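Local coordinates for dihydrodipicolinate reductase N-terminus domain-containing protein (Mycobacterium smegmatis, PDB 6IAQ) that probably catalyses, as a native amine dehydrogenase, the NADP-dependent asymmetric reductive amination of ketones, and binds its cofactor in a Rossmann-type domain, at residues Thr138-Phe144 and Thr305-Met310; Val170-Gly174 and Thr302-Thr306; Val311-Pro315 and Tyr335-Phe339. All blocks are in the same frame, centred on the assembly; numbering follows the deposited sequence.

Overall arrangement
All three contacts are made by the C-terminal helical run: helix 302-312 serves contacts 1 and 2, and its last turn with the start of helix 314-319 serves contact 3. Contact 1 is the most deeply buried, its centre about 7 Å from that of the chain, and rests on one glutamine amide gripping backbone atoms and a threonine hydroxyl beside the nicotinamide. Contact 2, also buried, sits at the helix's first turn and pairs a straight amide bond with a phenylalanine wedged by the cofactor. Contact 3 is partly buried, its centre about 17 Å from that of the chain, where a proline lies against an aromatic ring and a guanidinium. A salt bridge from D142 to R313 joins contacts 1 and 3.

Contact 1. Residues Thr138-Phe144 and Thr305-Met310; sequences TGYQDTF and TTCTQM. With NAP (NADP nicotinamide-adenine-dinucleotide phosphate), chain F.
Beside the nicotinamide end of the NADP site, the turn leading from strand 134-137 of the Rossmann-type sheet into helix 141-153 is clasped by helix 302-312, chiefly through the side chain of Q309. Its CG lies anti to the carbonyl carbon (chi1 -73°) and the chain then runs extended, carrying the amide across to the turn. Q309 OE1 takes two bonds from T143: the backbone N at 2.8 Å, in the carbonyl plane, and OG1 at 2.7 Å from above that plane. Q309 NE2 donates to Y140 O at 3.1 Å from above that carbonyl's plane, with the acceptor somewhat out of the amide plane, and also donates to T305 O one turn back. With both ends of the amide engaged, its flip is fixed. The F144 ring presents its edge to Q309 NE2, ring and amide planes nearly perpendicular at 89°. Next to it the hydroxyl of T305, bonded to P301 O, lies in plane at the edge of the Y140 ring, with OG1 3.3 Å from CD1.

The same turn reads the cofactor's carboxamide: Y140 N donates to NAP O7N at 2.9 Å, and Q141 OE1 accepts from NAP N7N. T306 brings its methyl CG2 to 3.2 Å from NAP C4N, the hydride-carrying carbon. G139, with glycine-type backbone angles, lies against the carboxamide.

At the far end, T138 CG2 packs on M310, while both side chains also touch V104 of strand 102-105. Helix 17-28 lies against C307, T308 and M310, and T155 of the second subunit packs on T143 and F144.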
loop_
_atom_site.group_PDB
_atom_site.type_symbol
_atom_site.label_atom_id
_atom_site.label_comp_id
_atom_site.label_asym_id
_atom_site.label_seq_id
_atom_site.Cartn_x
_atom_site.Cartn_y
_atom_site.Cartn_z
ATOM N N THR A 138 -10.172 -9.814 9.136
ATOM C CA THR A 138 -9.059 -9.656 8.175
ATOM C C THR A 138 -9.131 -10.809 7.168
ATOM O O THR A 138 -10.217 -11.395 7.008
ATOM C CB THR A 138 -7.739 -9.516 8.924
ATOM O OG1 THR A 138 -6.652 -9.392 8.007
ATOM C CG2 THR A 138 -7.473 -10.684 9.844
ATOM N N GLY A 139 -8.008 -11.087 6.513
ATOM C CA GLY A 139 -7.918 -12.037 5.393
ATOM C C GLY A 139 -7.386 -11.352 4.151
ATOM O O GLY A 139 -6.648 -10.294 4.279
ATOM N N TYR A 140 -7.734 -11.913 2.989
ATOM C CA TYR A 140 -7.173 -11.480 1.679
ATOM C C TYR A 140 -7.424 -9.978 1.483
ATOM O O TYR A 140 -6.503 -9.227 1.061
ATOM C CB TYR A 140 -7.786 -12.291 0.536
ATOM C CG TYR A 140 -7.345 -11.765 -0.812
ATOM C CD1 TYR A 140 -6.020 -11.865 -1.205
ATOM C CD2 TYR A 140 -8.223 -11.077 -1.627
ATOM C CE1 TYR A 140 -5.578 -11.322 -2.391
ATOM C CE2 TYR A 140 -7.811 -10.567 -2.847
ATOM C CZ TYR A 140 -6.479 -10.672 -3.215
ATOM O OH TYR A 140 -6.070 -10.155 -4.411
ATOM N N GLN A 141 -8.632 -9.533 1.792
ATOM C CA GLN A 141 -9.147 -8.178 1.439
ATOM C C GLN A 141 -8.300 -7.101 2.121
ATOM O O GLN A 141 -8.222 -5.975 1.563
ATOM C CB GLN A 141 -10.611 -7.960 1.823
ATOM C CG GLN A 141 -11.521 -9.187 1.711
ATOM C CD GLN A 141 -11.641 -9.833 3.066
ATOM O OE1 GLN A 141 -10.640 -10.298 3.609
ATOM N NE2 GLN A 141 -12.825 -9.712 3.683
ATOM N N ASP A 142 -7.731 -7.395 3.291
ATOM C CA ASP A 142 -7.091 -6.410 4.208
ATOM C C ASP A 142 -6.141 -5.494 3.391
ATOM O O ASP A 142 -6.327 -4.276 3.394
ATOM C CB ASP A 142 -6.389 -7.172 5.325
ATOM C CG ASP A 142 -5.701 -6.374 6.409
ATOM O OD1 ASP A 142 -5.274 -5.222 6.136
ATOM O OD2 ASP A 142 -5.560 -6.947 7.531
ATOM N N THR A 143 -5.157 -6.077 2.728
ATOM C CA THR A 143 -4.210 -5.359 1.844
ATOM C C THR A 143 -4.823 -5.146 0.457
ATOM O O THR A 143 -4.886 -3.985 0.007
ATOM C CB THR A 143 -2.874 -6.085 1.760
ATOM O OG1 THR A 143 -2.320 -6.182 3.052
ATOM C CG2 THR A 143 -1.904 -5.364 0.862
ATOM N N PHE A 144 -5.267 -6.204 -0.226
ATOM C CA PHE A 144 -5.440 -6.173 -1.710
ATOM C C PHE A 144 -6.709 -5.446 -2.130
ATOM O O PHE A 144 -6.733 -4.969 -3.270
ATOM C CB PHE A 144 -5.348 -7.587 -2.272
ATOM C CG PHE A 144 -3.960 -8.154 -2.125
ATOM C CD1 PHE A 144 -2.932 -7.736 -2.959
ATOM C CD2 PHE A 144 -3.666 -9.042 -1.101
ATOM C CE1 PHE A 144 -1.653 -8.254 -2.799
ATOM C CE2 PHE A 144 -2.386 -9.528 -0.923
ATOM C CZ PHE A 144 -1.367 -9.120 -1.762
ATOM N N THR A 305 -2.190 -15.501 0.936
ATOM C CA THR A 305 -2.203 -14.159 1.578
ATOM C C THR A 305 -3.480 -13.997 2.418
ATOM O O THR A 305 -3.516 -13.094 3.285
ATOM C CB THR A 305 -2.005 -13.013 0.580
ATOM O OG1 THR A 305 -3.085 -12.999 -0.362
ATOM C CG2 THR A 305 -0.674 -13.093 -0.147
ATOM N N THR A 306 -4.506 -14.818 2.229
ATOM C CA THR A 306 -5.609 -14.885 3.215
ATOM C C THR A 306 -4.995 -15.210 4.587
ATOM O O THR A 306 -5.272 -14.519 5.598
ATOM C CB THR A 306 -6.644 -15.942 2.834
ATOM O OG1 THR A 306 -7.358 -15.524 1.682
ATOM C CG2 THR A 306 -7.613 -16.235 3.955
ATOM N N CYS A 307 -4.138 -16.214 4.612
ATOM C CA CYS A 307 -3.611 -16.842 5.860
ATOM C C CYS A 307 -2.476 -15.977 6.425
ATOM O O CYS A 307 -2.497 -15.708 7.634
ATOM C CB CYS A 307 -3.187 -18.269 5.549
ATOM S SG CYS A 307 -4.619 -19.254 5.034
ATOM N N THR A 308 -1.550 -15.506 5.578
ATOM C CA THR A 308 -0.413 -14.646 6.019
ATOM C C THR A 308 -0.957 -13.357 6.613
ATOM O O THR A 308 -0.406 -12.906 7.613
ATOM C CB THR A 308 0.567 -14.280 4.901
ATOM O OG1 THR A 308 -0.143 -13.532 3.897
ATOM C CG2 THR A 308 1.247 -15.513 4.363
ATOM N N GLN A 309 -2.021 -12.788 6.050
ATOM C CA GLN A 309 -2.519 -11.499 6.570
ATOM C C GLN A 309 -3.135 -11.695 7.953
ATOM O O GLN A 309 -2.825 -10.882 8.844
ATOM C CB GLN A 309 -3.420 -10.830 5.551
ATOM C CG GLN A 309 -2.610 -10.284 4.377
ATOM C CD GLN A 309 -3.508 -9.610 3.385
ATOM O OE1 GLN A 309 -3.807 -8.431 3.505
ATOM N NE2 GLN A 309 -3.960 -10.370 2.411
ATOM N N MET A 310 -3.955 -12.730 8.155
ATOM C CA MET A 310 -4.544 -12.990 9.495
ATOM C C MET A 310 -3.407 -13.232 10.489
ATOM O O MET A 310 -3.463 -12.694 11.579
ATOM C CB MET A 310 -5.513 -14.187 9.504
ATOM C CG MET A 310 -6.103 -14.412 10.886
ATOM S SD MET A 310 -7.698 -15.318 10.873
ATOM C CE MET A 310 -7.046 -16.856 10.240
HETATM P PA NAP F . -13.801 -24.892 5.548
HETATM O O1A NAP F . -12.671 -25.682 5.080
HETATM O O2A NAP F . -15.288 -25.286 5.305
HETATM O O5B NAP F . -13.574 -24.691 7.153
HETATM C C5B NAP F . -14.608 -24.231 8.034
HETATM C C4B NAP F . -14.353 -24.829 9.411
HETATM O O4B NAP F . -15.301 -24.358 10.365
HETATM C C3B NAP F . -14.416 -26.379 9.471
HETATM O O3B NAP F . -13.183 -26.764 10.127
HETATM C C2B NAP F . -15.593 -26.733 10.376
HETATM O O2B NAP F . -15.338 -27.843 11.265
HETATM C C1B NAP F . -15.598 -25.502 11.230
HETATM N N9A NAP F . -16.840 -25.161 11.920
HETATM C C8A NAP F . -18.062 -24.907 11.411
HETATM N N7A NAP F . -18.870 -24.547 12.415
HETATM C C5A NAP F . -18.124 -24.494 13.544
HETATM C C6A NAP F . -18.318 -24.158 14.977
HETATM N N6A NAP F . -19.505 -23.785 15.437
HETATM N N1A NAP F . -17.276 -24.250 15.802
HETATM C C2A NAP F . -16.039 -24.611 15.403
HETATM N N3A NAP F . -15.761 -24.933 14.119
HETATM C C4A NAP F . -16.783 -24.908 13.216
HETATM O O3 NAP F . -13.731 -23.346 4.991
HETATM P PN NAP F . -12.347 -22.447 4.830
HETATM O O1N NAP F . -11.839 -22.415 3.422
HETATM O O2N NAP F . -11.373 -22.781 5.906
HETATM O O5D NAP F . -13.137 -21.091 5.134
HETATM C C5D NAP F . -13.677 -20.699 6.402
HETATM C C4D NAP F . -14.331 -19.345 6.403
HETATM O O4D NAP F . -13.289 -18.348 6.141
HETATM C C3D NAP F . -15.408 -19.250 5.359
HETATM O O3D NAP F . -16.559 -18.568 5.823
HETATM C C2D NAP F . -14.727 -18.447 4.243
HETATM O O2D NAP F . -15.719 -17.780 3.451
HETATM C C1D NAP F . -13.767 -17.541 5.068
HETATM N N1N NAP F . -12.622 -17.077 4.263
HETATM C C2N NAP F . -12.362 -15.783 4.258
HETATM C C3N NAP F . -11.331 -15.300 3.464
HETATM C C7N NAP F . -10.964 -13.832 3.466
HETATM O O7N NAP F . -10.149 -13.481 2.614
HETATM N N7N NAP F . -11.471 -12.980 4.374
HETATM C C4N NAP F . -10.584 -16.196 2.701
HETATM C C5N NAP F . -10.874 -17.556 2.727
HETATM C C6N NAP F . -11.910 -17.955 3.535
HETATM P P2B NAP F . -15.053 -29.321 10.730
HETATM O O1X NAP F . -13.721 -29.325 10.037
HETATM O O2X NAP F . -14.850 -30.148 11.997
HETATM O O3X NAP F . -16.332 -29.533 9.912
#

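Contact 2. Residues Val170-Gly174 and Thr302-Thr306; sequences VDDFG and TQTTT. With NAP (NADP nicotinamide-adenine-dinucleotide phosphate), chain F.
Two different first torsions bring Q303 to D172 and the F173 ring to helix 302-312: CG of Q303 stands anti to its backbone N (chi1 -172°) and the chain runs on extended, whereas CG of F173 is turned beside its own N (chi1 -52°). The contact lines the NADP pocket where a loop of the C-terminal domain, between strand 158-169 and helix 175-180, meets the first turn of helix 302-312 beside the Rossmann-type domain. Q303 NE2 donates to D172 O at 2.8 Å in an almost linear bond, with an N-H...O angle of 176°. The donor sits on a lone pair in the carbonyl plane, and the acceptor lies within the plane of the amide, although the two planes are twisted about the bond.

The F173 ring meets the helix at Q303 CA, 4.0 Å from CE1, and turns its edge to the methyl of T302, whose CG2 is 4.1 Å from CZ. D172 CB lies over one ring face, offset toward the rim. F173 CD1 also approaches NAP C5N obliquely at 3.6 Å, placing the phenylalanine between helix and nicotinamide; M18 of helix 17-28 touches F173, Q303 and T306 as well. T302 OG1 is bonded to D281, while T302 O accepts from both N and OG1 of T306, from opposite faces of its plane, which fixes the T306 hydroxyl.

A water accepts from Q303 N and lies within hydrogen-bonding distance of D172 OD2, to which it may donate. Beyond the ring the loop meets the pyrophosphate: G174, at the N-cap position of helix 175-180, donates its N to NAP O1N at 2.8 Å.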
loop_
_atom_site.group_PDB
_atom_site.type_symbol
_atom_site.label_atom_id
_atom_site.label_comp_id
_atom_site.label_asym_id
_atom_site.label_seq_id
_atom_site.Cartn_x
_atom_site.Cartn_y
_atom_site.Cartn_z
ATOM N N VAL A 170 -13.009 -21.019 -5.909
ATOM C CA VAL A 170 -13.684 -21.881 -4.902
ATOM C C VAL A 170 -12.765 -23.031 -4.468
ATOM O O VAL A 170 -12.712 -23.336 -3.284
ATOM C CB VAL A 170 -15.022 -22.403 -5.453
ATOM C CG1 VAL A 170 -15.521 -23.608 -4.675
ATOM C CG2 VAL A 170 -16.041 -21.304 -5.439
ATOM N N ASP A 171 -12.076 -23.684 -5.405
ATOM C CA ASP A 171 -11.330 -24.932 -5.098
ATOM C C ASP A 171 -10.030 -24.632 -4.348
ATOM O O ASP A 171 -9.348 -25.583 -3.991
ATOM C CB ASP A 171 -11.104 -25.760 -6.371
ATOM C CG ASP A 171 -12.289 -26.691 -6.642
ATOM O OD1 ASP A 171 -13.299 -26.605 -5.910
ATOM O OD2 ASP A 171 -12.193 -27.492 -7.592
ATOM N N ASP A 172 -9.693 -23.366 -4.108
ATOM C CA ASP A 172 -8.572 -22.993 -3.203
ATOM C C ASP A 172 -9.043 -23.032 -1.738
ATOM O O ASP A 172 -8.179 -22.925 -0.873
ATOM C CB ASP A 172 -8.008 -21.599 -3.512
ATOM C CG ASP A 172 -7.075 -21.530 -4.709
ATOM O OD1 ASP A 172 -6.640 -22.597 -5.208
ATOM O OD2 ASP A 172 -6.763 -20.391 -5.128
ATOM N N PHE A 173 -10.347 -23.150 -1.482
ATOM C CA PHE A 173 -10.966 -22.989 -0.137
ATOM C C PHE A 173 -11.853 -24.200 0.165
ATOM O O PHE A 173 -11.933 -25.132 -0.668
ATOM C CB PHE A 173 -11.747 -21.671 -0.085
ATOM C CG PHE A 173 -10.895 -20.507 -0.518
ATOM C CD1 PHE A 173 -9.890 -20.019 0.311
ATOM C CD2 PHE A 173 -11.056 -19.947 -1.769
ATOM C CE1 PHE A 173 -9.080 -18.970 -0.106
ATOM C CE2 PHE A 173 -10.240 -18.902 -2.192
ATOM C CZ PHE A 173 -9.254 -18.423 -1.361
ATOM N N GLY A 174 -12.481 -24.195 1.345
ATOM C CA GLY A 174 -13.171 -25.375 1.882
ATOM C C GLY A 174 -14.662 -25.381 1.598
ATOM O O GLY A 174 -15.212 -24.449 0.997
ATOM N N THR A 302 -4.172 -15.510 -3.615
ATOM C CA THR A 302 -5.309 -15.208 -2.706
ATOM C C THR A 302 -5.270 -16.164 -1.500
ATOM O O THR A 302 -5.369 -15.716 -0.385
ATOM C CB THR A 302 -6.639 -15.305 -3.455
ATOM O OG1 THR A 302 -6.524 -14.546 -4.662
ATOM C CG2 THR A 302 -7.831 -14.836 -2.634
ATOM N N GLN A 303 -5.156 -17.454 -1.738
ATOM C CA GLN A 303 -5.194 -18.483 -0.675
ATOM C C GLN A 303 -4.073 -18.211 0.338
ATOM O O GLN A 303 -4.338 -18.169 1.530
ATOM C CB GLN A 303 -5.054 -19.880 -1.289
ATOM C CG GLN A 303 -5.269 -20.995 -0.270
ATOM C CD GLN A 303 -4.630 -22.283 -0.720
ATOM O OE1 GLN A 303 -3.411 -22.403 -0.742
ATOM N NE2 GLN A 303 -5.447 -23.249 -1.084
ATOM N N THR A 304 -2.837 -18.062 -0.101
ATOM C CA THR A 304 -1.716 -17.931 0.846
ATOM C C THR A 304 -1.874 -16.615 1.609
ATOM O O THR A 304 -1.674 -16.653 2.846
ATOM C CB THR A 304 -0.350 -18.038 0.171
ATOM O OG1 THR A 304 -0.305 -19.224 -0.613
ATOM C CG2 THR A 304 0.786 -18.043 1.172
ATOM N N THR A 305 -2.190 -15.501 0.936
ATOM C CA THR A 305 -2.203 -14.159 1.578
ATOM C C THR A 305 -3.480 -13.997 2.418
ATOM O O THR A 305 -3.516 -13.094 3.285
ATOM C CB THR A 305 -2.005 -13.013 0.580
ATOM O OG1 THR A 305 -3.085 -12.999 -0.362
ATOM C CG2 THR A 305 -0.674 -13.093 -0.147
ATOM N N THR A 306 -4.506 -14.818 2.229
ATOM C CA THR A 306 -5.609 -14.885 3.215
ATOM C C THR A 306 -4.995 -15.210 4.587
ATOM O O THR A 306 -5.272 -14.519 5.598
ATOM C CB THR A 306 -6.644 -15.942 2.834
ATOM O OG1 THR A 306 -7.358 -15.524 1.682
ATOM C CG2 THR A 306 -7.613 -16.235 3.955
HETATM P PA NAP F . -13.801 -24.892 5.548
HETATM O O1A NAP F . -12.671 -25.682 5.080
HETATM O O2A NAP F . -15.288 -25.286 5.305
HETATM O O5B NAP F . -13.574 -24.691 7.153
HETATM C C5B NAP F . -14.608 -24.231 8.034
HETATM C C4B NAP F . -14.353 -24.829 9.411
HETATM O O4B NAP F . -15.301 -24.358 10.365
HETATM C C3B NAP F . -14.416 -26.379 9.471
HETATM O O3B NAP F . -13.183 -26.764 10.127
HETATM C C2B NAP F . -15.593 -26.733 10.376
HETATM O O2B NAP F . -15.338 -27.843 11.265
HETATM C C1B NAP F . -15.598 -25.502 11.230
HETATM N N9A NAP F . -16.840 -25.161 11.920
HETATM C C8A NAP F . -18.062 -24.907 11.411
HETATM N N7A NAP F . -18.870 -24.547 12.415
HETATM C C5A NAP F . -18.124 -24.494 13.544
HETATM C C6A NAP F . -18.318 -24.158 14.977
HETATM N N6A NAP F . -19.505 -23.785 15.437
HETATM N N1A NAP F . -17.276 -24.250 15.802
HETATM C C2A NAP F . -16.039 -24.611 15.403
HETATM N N3A NAP F . -15.761 -24.933 14.119
HETATM C C4A NAP F . -16.783 -24.908 13.216
HETATM O O3 NAP F . -13.731 -23.346 4.991
HETATM P PN NAP F . -12.347 -22.447 4.830
HETATM O O1N NAP F . -11.839 -22.415 3.422
HETATM O O2N NAP F . -11.373 -22.781 5.906
HETATM O O5D NAP F . -13.137 -21.091 5.134
HETATM C C5D NAP F . -13.677 -20.699 6.402
HETATM C C4D NAP F . -14.331 -19.345 6.403
HETATM O O4D NAP F . -13.289 -18.348 6.141
HETATM C C3D NAP F . -15.408 -19.250 5.359
HETATM O O3D NAP F . -16.559 -18.568 5.823
HETATM C C2D NAP F . -14.727 -18.447 4.243
HETATM O O2D NAP F . -15.719 -17.780 3.451
HETATM C C1D NAP F . -13.767 -17.541 5.068
HETATM N N1N NAP F . -12.622 -17.077 4.263
HETATM C C2N NAP F . -12.362 -15.783 4.258
HETATM C C3N NAP F . -11.331 -15.300 3.464
HETATM C C7N NAP F . -10.964 -13.832 3.466
HETATM O O7N NAP F . -10.149 -13.481 2.614
HETATM N N7N NAP F . -11.471 -12.980 4.374
HETATM C C4N NAP F . -10.584 -16.196 2.701
HETATM C C5N NAP F . -10.874 -17.556 2.727
HETATM C C6N NAP F . -11.910 -17.955 3.535
HETATM P P2B NAP F . -15.053 -29.321 10.730
HETATM O O1X NAP F . -13.721 -29.325 10.037
HETATM O O2X NAP F . -14.850 -30.148 11.997
HETATM O O3X NAP F . -16.332 -29.533 9.912
HETATM O O HOH W 1 -4.763 -18.455 -4.509
#

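Contact 3. Residues Val311-Pro315 and Tyr335-Phe339; sequences VNRIP and YRPQF
P315 lays its ring over the face of F339, the C-terminal residue, in a CH-pi contact: CG stands 3.9 Å from the ring centroid and only 8° off the ring normal, thus over the middle of the ring. This joins the final tail of the chain to the junction between helix 302-312 and helix 314-319, which packs through I314 on I77 and V79 of strand 77-80 in the parallel Rossmann-type sheet. The proline and phenylalanine side chains cross at about a right angle, and P315 CD touches the far rim of the ring at CZ. Helix atoms line the ring's edge, with V311 O 3.2 Å from CZ and N312 CA also near the ring plane. V311 CG1 meets CZ, and I314 CB approaches CE2 obliquely.

The side chains of R336 and P315 point toward each other. CG of R336 lies anti to the carbonyl carbon (chi1 -76°) and the chain bends at chi3, which sets one face of the guanidinium against P315 CB, toward the rim of the group. The nitrogen NH1 donates to N312 O at 3.1 Å, nearly along the C=O axis, with the acceptor close to the guanidinium plane. NH1 also forms a salt bridge with D316, while NE is buried by the contact with no partner. The like charge of R313 is some distance off and is itself paired with D142 and D316, which would be expected to offset any repulsion.

N312 ND2 turns to the second subunit, bonding to G154 O and A156 O there, and Y335 OH bonds to I159 N of that subunit, so the contact borders the dimer interface. K29 holds the tail through R336 O and the backbone of F339. Between the segments one water accepts from R336 N at 3.0 Å and may donate weakly to N312 OD1.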
loop_
_atom_site.group_PDB
_atom_site.type_symbol
_atom_site.label_atom_id
_atom_site.label_comp_id
_atom_site.label_asym_id
_atom_site.label_seq_id
_atom_site.Cartn_x
_atom_site.Cartn_y
_atom_site.Cartn_z
ATOM N N VAL A 311 -2.414 -14.025 10.139
ATOM C CA VAL A 311 -1.271 -14.338 11.047
ATOM C C VAL A 311 -0.513 -13.050 11.375
ATOM O O VAL A 311 -0.335 -12.765 12.583
ATOM C CB VAL A 311 -0.374 -15.428 10.456
ATOM C CG1 VAL A 311 0.929 -15.596 11.235
ATOM C CG2 VAL A 311 -1.125 -16.751 10.384
ATOM N N ASN A 312 -0.135 -12.275 10.353
ATOM C CA ASN A 312 0.737 -11.080 10.516
ATOM C C ASN A 312 -0.071 -10.009 11.256
ATOM O O ASN A 312 0.567 -9.106 11.849
ATOM C CB ASN A 312 1.319 -10.606 9.181
ATOM C CG ASN A 312 2.270 -11.607 8.540
ATOM O OD1 ASN A 312 2.743 -12.544 9.191
ATOM N ND2 ASN A 312 2.556 -11.430 7.252
ATOM N N ARG A 313 -1.407 -10.127 11.306
ATOM C CA ARG A 313 -2.258 -9.185 12.080
ATOM C C ARG A 313 -2.281 -9.516 13.589
ATOM O O ARG A 313 -2.708 -8.656 14.376
ATOM C CB ARG A 313 -3.698 -9.157 11.563
ATOM C CG ARG A 313 -3.969 -8.261 10.363
ATOM C CD ARG A 313 -3.497 -6.842 10.583
ATOM N NE ARG A 313 -3.879 -5.941 9.514
ATOM C CZ ARG A 313 -3.423 -4.689 9.391
ATOM N NH1 ARG A 313 -2.557 -4.175 10.277
ATOM N NH2 ARG A 313 -3.841 -3.952 8.382
ATOM N N ILE A 314 -1.870 -10.697 14.019
ATOM C CA ILE A 314 -2.121 -11.139 15.425
ATOM C C ILE A 314 -1.464 -10.159 16.403
ATOM O O ILE A 314 -2.120 -9.734 17.357
ATOM C CB ILE A 314 -1.711 -12.607 15.654
ATOM C CG1 ILE A 314 -2.736 -13.561 15.024
ATOM C CG2 ILE A 314 -1.527 -12.897 17.142
ATOM C CD1 ILE A 314 -2.229 -14.963 14.877
ATOM N N PRO A 315 -0.189 -9.742 16.240
ATOM C CA PRO A 315 0.402 -8.778 17.179
ATOM C C PRO A 315 -0.352 -7.440 17.204
ATOM O O PRO A 315 -0.451 -6.845 18.274
ATOM C CB PRO A 315 1.844 -8.573 16.705
ATOM C CG PRO A 315 2.142 -9.818 15.885
ATOM C CD PRO A 315 0.809 -10.268 15.308
ATOM N N TYR A 335 5.949 -7.204 7.549
ATOM C CA TYR A 335 6.696 -8.476 7.520
ATOM C C TYR A 335 7.348 -8.670 8.890
ATOM O O TYR A 335 8.079 -7.761 9.319
ATOM C CB TYR A 335 7.747 -8.412 6.421
ATOM C CG TYR A 335 8.612 -9.636 6.303
ATOM C CD1 TYR A 335 8.076 -10.849 5.896
ATOM C CD2 TYR A 335 9.968 -9.584 6.553
ATOM C CE1 TYR A 335 8.860 -11.986 5.787
ATOM C CE2 TYR A 335 10.784 -10.702 6.399
ATOM C CZ TYR A 335 10.218 -11.916 6.033
ATOM O OH TYR A 335 10.953 -13.044 5.838
ATOM N N ARG A 336 7.047 -9.787 9.551
ATOM C CA ARG A 336 7.669 -10.179 10.839
ATOM C C ARG A 336 7.988 -11.665 10.775
ATOM O O ARG A 336 7.086 -12.492 10.885
ATOM C CB ARG A 336 6.721 -9.920 12.020
ATOM C CG ARG A 336 6.583 -8.469 12.448
ATOM C CD ARG A 336 5.856 -8.392 13.773
ATOM N NE ARG A 336 4.431 -8.265 13.501
ATOM C CZ ARG A 336 3.778 -7.113 13.465
ATOM N NH1 ARG A 336 2.478 -7.083 13.213
ATOM N NH2 ARG A 336 4.420 -5.981 13.718
ATOM N N PRO A 337 9.271 -12.054 10.603
ATOM C CA PRO A 337 9.679 -13.448 10.765
ATOM C C PRO A 337 9.312 -14.068 12.133
ATOM O O PRO A 337 9.029 -15.234 12.148
ATOM C CB PRO A 337 11.215 -13.408 10.587
ATOM C CG PRO A 337 11.510 -12.109 9.864
ATOM C CD PRO A 337 10.390 -11.169 10.235
ATOM N N GLN A 338 9.324 -13.309 13.232
ATOM C CA GLN A 338 9.196 -13.870 14.613
ATOM C C GLN A 338 8.229 -13.033 15.459
ATOM O O GLN A 338 8.185 -11.836 15.250
ATOM C CB GLN A 338 10.573 -13.961 15.265
ATOM N N PHE A 339 7.467 -13.655 16.370
ATOM C CA PHE A 339 6.382 -13.011 17.168
ATOM C C PHE A 339 6.755 -12.833 18.658
ATOM O O PHE A 339 7.526 -13.570 19.274
ATOM C CB PHE A 339 5.103 -13.828 17.018
ATOM C CG PHE A 339 4.259 -13.484 15.818
ATOM C CD1 PHE A 339 4.761 -12.732 14.765
ATOM C CD2 PHE A 339 2.975 -13.990 15.707
ATOM C CE1 PHE A 339 3.982 -12.465 13.649
ATOM C CE2 PHE A 339 2.192 -13.700 14.604
ATOM C CZ PHE A 339 2.701 -12.945 13.574
HETATM O O HOH W 2 5.468 -11.955 8.104
#